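Local coordinates for tyrosinase (Burkholderia thailandensis, PDB 5ZRE), which is a copper-containing tyrosinase that oxidises monophenols, probably to o-quinones by way of o-diphenols, at a pair of copper ions, at residues I280-G285 with S465-W470; D31-W36 with F138-K143. One frame throughout, in Å; residues are numbered along the deposited sequence.

Contact 1: I280-G285 with S465-W470; sequences IHLAVG and SILSRW. With CU (copper (II) ion), chain D.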
loop_
_atom_site.group_PDB
_atom_site.type_symbol
_atom_site.label_atom_id
_atom_site.label_comp_id
_atom_site.label_asym_id
_atom_site.label_seq_id
_atom_site.Cartn_x
_atom_site.Cartn_y
_atom_site.Cartn_z
ATOM N N ILE A 280 0.160 -2.394 2.965
ATOM C CA ILE A 280 1.554 -2.602 2.669
ATOM C C ILE A 280 2.312 -1.301 2.912
ATOM O O ILE A 280 3.370 -1.342 3.482
ATOM C CB ILE A 280 1.756 -3.053 1.211
ATOM C CG1 ILE A 280 1.274 -4.489 0.974
ATOM C CG2 ILE A 280 3.207 -2.829 0.806
ATOM C CD1 ILE A 280 1.826 -5.510 1.944
ATOM N N HIS A 281 1.790 -0.173 2.433
ATOM C CA HIS A 281 2.332 1.155 2.812
ATOM C C HIS A 281 2.609 1.294 4.314
ATOM O O HIS A 281 3.654 1.858 4.718
ATOM C CB HIS A 281 1.371 2.254 2.395
ATOM C CG HIS A 281 1.527 2.641 0.976
ATOM N ND1 HIS A 281 2.425 3.605 0.600
ATOM C CD2 HIS A 281 0.931 2.186 -0.149
ATOM C CE1 HIS A 281 2.362 3.773 -0.704
ATOM N NE2 HIS A 281 1.458 2.902 -1.193
ATOM N N LEU A 282 1.683 0.858 5.160
ATOM C CA LEU A 282 1.878 1.126 6.605
ATOM C C LEU A 282 2.952 0.210 7.183
ATOM O O LEU A 282 3.735 0.649 8.004
ATOM C CB LEU A 282 0.569 0.981 7.372
ATOM C CG LEU A 282 -0.552 1.918 6.925
ATOM C CD1 LEU A 282 -1.553 2.082 8.046
ATOM C CD2 LEU A 282 -0.037 3.267 6.436
ATOM N N ALA A 283 2.996 -1.021 6.740
ATOM C CA ALA A 283 3.925 -1.952 7.287
ATOM C C ALA A 283 5.357 -1.505 6.938
ATOM O O ALA A 283 6.208 -1.313 7.833
ATOM C CB ALA A 283 3.634 -3.325 6.756
ATOM N N VAL A 284 5.635 -1.279 5.660
ATOM C CA VAL A 284 6.969 -0.849 5.289
ATOM C C VAL A 284 7.274 0.510 5.933
ATOM O O VAL A 284 8.418 0.846 6.259
ATOM C CB VAL A 284 7.144 -0.797 3.770
ATOM C CG1 VAL A 284 8.507 -0.211 3.402
ATOM C CG2 VAL A 284 6.955 -2.171 3.156
ATOM N N GLY A 285 6.232 1.259 6.157
ATOM C CA GLY A 285 6.337 2.629 6.575
ATOM C C GLY A 285 6.181 2.845 8.067
ATOM O O GLY A 285 6.137 3.998 8.482
ATOM N N SER A 465 -6.723 0.089 7.302
ATOM C CA SER A 465 -5.628 1.047 7.237
ATOM C C SER A 465 -6.042 2.298 6.459
ATOM O O SER A 465 -6.398 2.210 5.311
ATOM C CB SER A 465 -4.425 0.442 6.637
ATOM O OG SER A 465 -3.972 -0.632 7.452
ATOM N N ILE A 466 -5.962 3.458 7.104
ATOM C CA ILE A 466 -6.099 4.726 6.411
ATOM C C ILE A 466 -4.697 5.277 6.136
ATOM O O ILE A 466 -3.975 5.668 7.036
ATOM C CB ILE A 466 -6.963 5.707 7.222
ATOM C CG1 ILE A 466 -8.414 5.226 7.327
ATOM C CG2 ILE A 466 -6.901 7.096 6.606
ATOM C CD1 ILE A 466 -8.642 4.111 8.332
ATOM N N LEU A 467 -4.306 5.239 4.883
ATOM C CA LEU A 467 -3.071 5.867 4.395
ATOM C C LEU A 467 -3.335 7.357 4.244
ATOM O O LEU A 467 -4.204 7.723 3.509
ATOM C CB LEU A 467 -2.669 5.268 3.044
ATOM C CG LEU A 467 -1.462 5.935 2.385
ATOM C CD1 LEU A 467 -0.188 5.665 3.190
ATOM C CD2 LEU A 467 -1.321 5.494 0.927
ATOM N N SER A 468 -2.585 8.193 4.925
ATOM C CA SER A 468 -2.908 9.590 4.881
ATOM C C SER A 468 -1.603 10.396 4.816
ATOM O O SER A 468 -0.609 9.882 4.271
ATOM C CB SER A 468 -3.781 9.935 6.057
ATOM O OG SER A 468 -4.268 11.278 5.994
ATOM N N ARG A 469 -1.594 11.632 5.331
ATOM C CA ARG A 469 -0.444 12.503 5.157
ATOM C C ARG A 469 -0.280 13.394 6.393
ATOM O O ARG A 469 -1.106 13.374 7.286
ATOM C CB ARG A 469 -0.576 13.245 3.816
ATOM C CG ARG A 469 -1.307 14.579 3.831
ATOM C CD ARG A 469 -2.804 14.479 4.072
ATOM N NE ARG A 469 -3.526 15.553 3.393
ATOM C CZ ARG A 469 -4.759 15.962 3.688
ATOM N NH1 ARG A 469 -5.365 16.829 2.892
ATOM N NH2 ARG A 469 -5.375 15.530 4.775
ATOM N N TRP A 470 0.861 14.060 6.471
ATOM C CA TRP A 470 1.082 15.220 7.340
ATOM C C TRP A 470 0.790 16.506 6.550
ATOM O O TRP A 470 1.251 16.648 5.397
ATOM C CB TRP A 470 2.523 15.271 7.841
ATOM C CG TRP A 470 3.102 14.013 8.393
ATOM C CD1 TRP A 470 3.897 13.108 7.754
ATOM C CD2 TRP A 470 3.011 13.569 9.754
ATOM N NE1 TRP A 470 4.287 12.126 8.625
ATOM C CE2 TRP A 470 3.763 12.390 9.858
ATOM C CE3 TRP A 470 2.362 14.059 10.886
ATOM C CZ2 TRP A 470 3.846 11.672 11.045
ATOM C CZ3 TRP A 470 2.463 13.360 12.066
ATOM C CH2 TRP A 470 3.186 12.178 12.140
HETATM CU CU CU D . 0.492 3.686 -2.951
#
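The copper centre of the tyrosinase is where this contact sits: L467, on the segment that follows from strand 456-466, reaches the copper ligand H281 on helix 274-284. H281 binds the metal through NE2, 2.2 Å from the copper ion, while its other ring nitrogen, ND1, is hydrogen-bonded to the carbonyl O of M304. Held at both nitrogens, the imidazole has little freedom to turn. H277 and H320 are copper-binding histidines beside it, and the H277 ring meets that of H281 at a steep angle.

L467 comes in from one side of the imidazole. With CG anti to the backbone N (chi1 175°), its two methyls fork over H281. L467 CD2 sits above the middle of the H281 ring, 4.1 Å from the centroid and only 10° off the normal, a clear CH-pi contact. L467 CD1 goes to the base of the same side chain, 3.8 Å from H281 CB, and also meets L282 CD2 at 4.0 Å. One turn of helix thus offers the leucine both a ring face and an aliphatic neighbour. The other branch of L282 turns to the strand, where CD1 touches S465 CB at 3.6 Å. The S465 hydroxyl is already engaged, since OG is hydrogen-bonded to D279 OD1 in the same helix.

Between the segments the contact is van der Waals packing plus the CH-pi contact, and L467 also packs on H277 and N278. L467 CD2 lies 4.6 Å from the copper ion, and the side chain touches the oxygen atom bound at the site. A hydrocarbon group is no ligand here; it gives this side of the metal centre a greasy wall, which recalls the placeholder residues of latent tyrosinases without making L467 one.

Contact 2: D31-W36 with F138-K143; sequences DLVRAW and FELDGK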
loop_
_atom_site.group_PDB
_atom_site.type_symbol
_atom_site.label_atom_id
_atom_site.label_comp_id
_atom_site.label_asym_id
_atom_site.label_seq_id
_atom_site.Cartn_x
_atom_site.Cartn_y
_atom_site.Cartn_z
ATOM N N ASP A 31 20.911 -5.082 -15.411
ATOM C CA ASP A 31 20.333 -4.089 -16.304
ATOM C C ASP A 31 19.360 -3.210 -15.565
ATOM O O ASP A 31 19.304 -1.999 -15.791
ATOM C CB ASP A 31 19.566 -4.772 -17.434
ATOM C CG ASP A 31 20.438 -5.105 -18.637
ATOM O OD1 ASP A 31 21.465 -4.415 -18.898
ATOM O OD2 ASP A 31 20.044 -6.060 -19.348
ATOM N N LEU A 32 18.557 -3.838 -14.721
ATOM C CA LEU A 32 17.555 -3.140 -14.003
ATOM C C LEU A 32 18.248 -2.166 -13.046
ATOM O O LEU A 32 17.907 -0.972 -12.991
ATOM C CB LEU A 32 16.675 -4.135 -13.235
ATOM C CG LEU A 32 15.603 -3.484 -12.361
ATOM C CD1 LEU A 32 14.350 -3.194 -13.165
ATOM C CD2 LEU A 32 15.274 -4.330 -11.143
ATOM N N VAL A 33 19.216 -2.674 -12.295
ATOM C CA VAL A 33 19.956 -1.817 -11.346
ATOM C C VAL A 33 20.659 -0.669 -12.087
ATOM O O VAL A 33 20.615 0.511 -11.655
ATOM C CB VAL A 33 20.967 -2.620 -10.525
ATOM C CG1 VAL A 33 22.007 -1.700 -9.915
ATOM C CG2 VAL A 33 20.290 -3.472 -9.461
ATOM N N ARG A 34 21.268 -0.995 -13.212
ATOM C CA ARG A 34 21.967 0.003 -13.967
ATOM C C ARG A 34 21.002 1.147 -14.269
ATOM O O ARG A 34 21.377 2.309 -14.153
ATOM C CB ARG A 34 22.567 -0.615 -15.237
ATOM C CG ARG A 34 23.226 0.405 -16.152
ATOM C CD ARG A 34 23.910 -0.242 -17.333
ATOM N NE ARG A 34 25.202 -0.801 -16.959
ATOM C CZ ARG A 34 25.423 -2.087 -16.728
ATOM N NH1 ARG A 34 24.432 -2.965 -16.816
ATOM N NH2 ARG A 34 26.642 -2.483 -16.424
ATOM N N ALA A 35 19.777 0.801 -14.656
ATOM C CA ALA A 35 18.765 1.786 -15.107
ATOM C C ALA A 35 18.341 2.697 -13.947
ATOM O O ALA A 35 18.056 3.898 -14.170
ATOM C CB ALA A 35 17.558 1.067 -15.676
ATOM N N TRP A 36 18.254 2.086 -12.755
ATOM C CA TRP A 36 17.887 2.769 -11.525
ATOM C C TRP A 36 19.032 3.679 -11.069
ATOM O O TRP A 36 18.760 4.826 -10.682
ATOM C CB TRP A 36 17.506 1.782 -10.415
ATOM C CG TRP A 36 16.063 1.401 -10.383
ATOM C CD1 TRP A 36 15.480 0.291 -10.923
ATOM C CD2 TRP A 36 14.996 2.140 -9.772
ATOM N NE1 TRP A 36 14.137 0.267 -10.665
ATOM C CE2 TRP A 36 13.810 1.396 -9.968
ATOM C CE3 TRP A 36 14.930 3.349 -9.081
ATOM C CZ2 TRP A 36 12.581 1.825 -9.485
ATOM C CZ3 TRP A 36 13.712 3.772 -8.608
ATOM C CH2 TRP A 36 12.558 3.017 -8.802
ATOM N N PHE A 138 25.667 -3.753 -4.081
ATOM C CA PHE A 138 25.422 -4.565 -5.275
ATOM C C PHE A 138 26.653 -4.570 -6.185
ATOM O O PHE A 138 27.255 -3.536 -6.383
ATOM C CB PHE A 138 24.196 -4.055 -6.038
ATOM C CG PHE A 138 23.795 -4.918 -7.207
ATOM C CD1 PHE A 138 23.041 -6.069 -7.014
ATOM C CD2 PHE A 138 24.162 -4.575 -8.505
ATOM C CE1 PHE A 138 22.664 -6.860 -8.093
ATOM C CE2 PHE A 138 23.782 -5.365 -9.583
ATOM C CZ PHE A 138 23.036 -6.505 -9.371
ATOM N N GLU A 139 26.962 -5.742 -6.749
ATOM C CA GLU A 139 28.124 -5.964 -7.633
ATOM C C GLU A 139 27.774 -5.491 -9.047
ATOM O O GLU A 139 27.076 -6.213 -9.765
ATOM C CB GLU A 139 28.506 -7.452 -7.697
ATOM C CG GLU A 139 28.520 -8.181 -6.354
ATOM C CD GLU A 139 27.307 -9.043 -5.996
ATOM O OE1 GLU A 139 26.161 -8.684 -6.400
ATOM O OE2 GLU A 139 27.500 -10.064 -5.277
ATOM N N LEU A 140 28.254 -4.314 -9.450
ATOM C CA LEU A 140 27.954 -3.767 -10.798
ATOM C C LEU A 140 29.241 -3.273 -11.484
ATOM O O LEU A 140 29.880 -2.294 -11.025
ATOM C CB LEU A 140 26.947 -2.618 -10.682
ATOM C CG LEU A 140 26.463 -2.045 -12.011
ATOM C CD1 LEU A 140 25.322 -2.884 -12.547
ATOM C CD2 LEU A 140 26.045 -0.590 -11.870
ATOM N N ASP A 141 29.528 -3.908 -12.635
ATOM C CA ASP A 141 30.824 -3.860 -13.354
ATOM C C ASP A 141 31.923 -4.335 -12.374
ATOM O O ASP A 141 31.750 -5.369 -11.717
ATOM C CB ASP A 141 31.045 -2.485 -14.018
ATOM C CG ASP A 141 29.822 -2.040 -14.870
ATOM O OD1 ASP A 141 28.813 -2.767 -14.859
ATOM O OD2 ASP A 141 29.837 -0.979 -15.542
ATOM N N GLY A 142 33.022 -3.614 -12.224
ATOM C CA GLY A 142 33.992 -4.008 -11.196
ATOM C C GLY A 142 33.514 -3.676 -9.791
ATOM O O GLY A 142 33.944 -4.301 -8.814
ATOM N N LYS A 143 32.593 -2.718 -9.709
ATOM C CA LYS A 143 32.385 -1.900 -8.517
ATOM C C LYS A 143 31.295 -2.522 -7.623
ATOM O O LYS A 143 30.250 -2.979 -8.103
ATOM C CB LYS A 143 32.010 -0.475 -8.948
ATOM C CG LYS A 143 32.735 0.060 -10.184
ATOM C CD LYS A 143 33.667 1.235 -9.927
ATOM C CE LYS A 143 34.468 1.611 -11.158
ATOM N NZ LYS A 143 35.306 2.813 -10.934
#
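A mixed apolar and ionic contact, it seats a beta hairpin at the periphery of the protein on helix 27-41, far from the coppers. V33 and F138 form the buried part. They approach from opposite directions, and V33 CG2 lies over the centre of the F138 ring, 4.0 Å from its centroid and 12° off the normal: a CH-pi contact. The second methyl slips toward the ring's rim, with V33 CG1 3.9 Å from F138 CD2, and has a looser approach to L140 CD1.

Strand 137-140 pairs antiparallel with 143-146, and a type II' turn from L140 to K143 joins them in a hairpin with a two-residue loop (D141-G142), L140 and K143 being paired by both backbone bonds. The helix crosses the strand at 91°. F138 and L140, two residues apart, both direct their side chains at it.

D141, at the first corner of the turn, takes the ionic end. R34 stretches out through CG and CD and then bends at chi3 (-79°), which carries the guanidinium across to the hairpin. R34 NH2 and D141 OD1 make a salt bridge of 2.7 Å, the carboxylate meeting the edge of the guanidinium with the two planes nearly coplanar. L140 CD1 lies over one guanidinium face, toward its rim. D31 OD1 completes the network with a long approach of 3.9 Å to R34 NH1.

In the fold
Contacts 1 and 2 are independent pieces of the fold: their centres are 30 Å apart, their nearest atoms about 13 Å, and they do not touch. Both segments of contact 2 come earlier in the chain than those of contact 1. Contact 1 lies near the middle of the molecule, about 7 Å from the chain centre, and brings a segment from the C-terminal beta region up to a copper ligand in the helical part. Contact 2, about 27 Å from that centre, stays within the N-terminal half and away from the copper site. One is buried and lines the metal centre; the other, partly buried, ends in charges at the periphery.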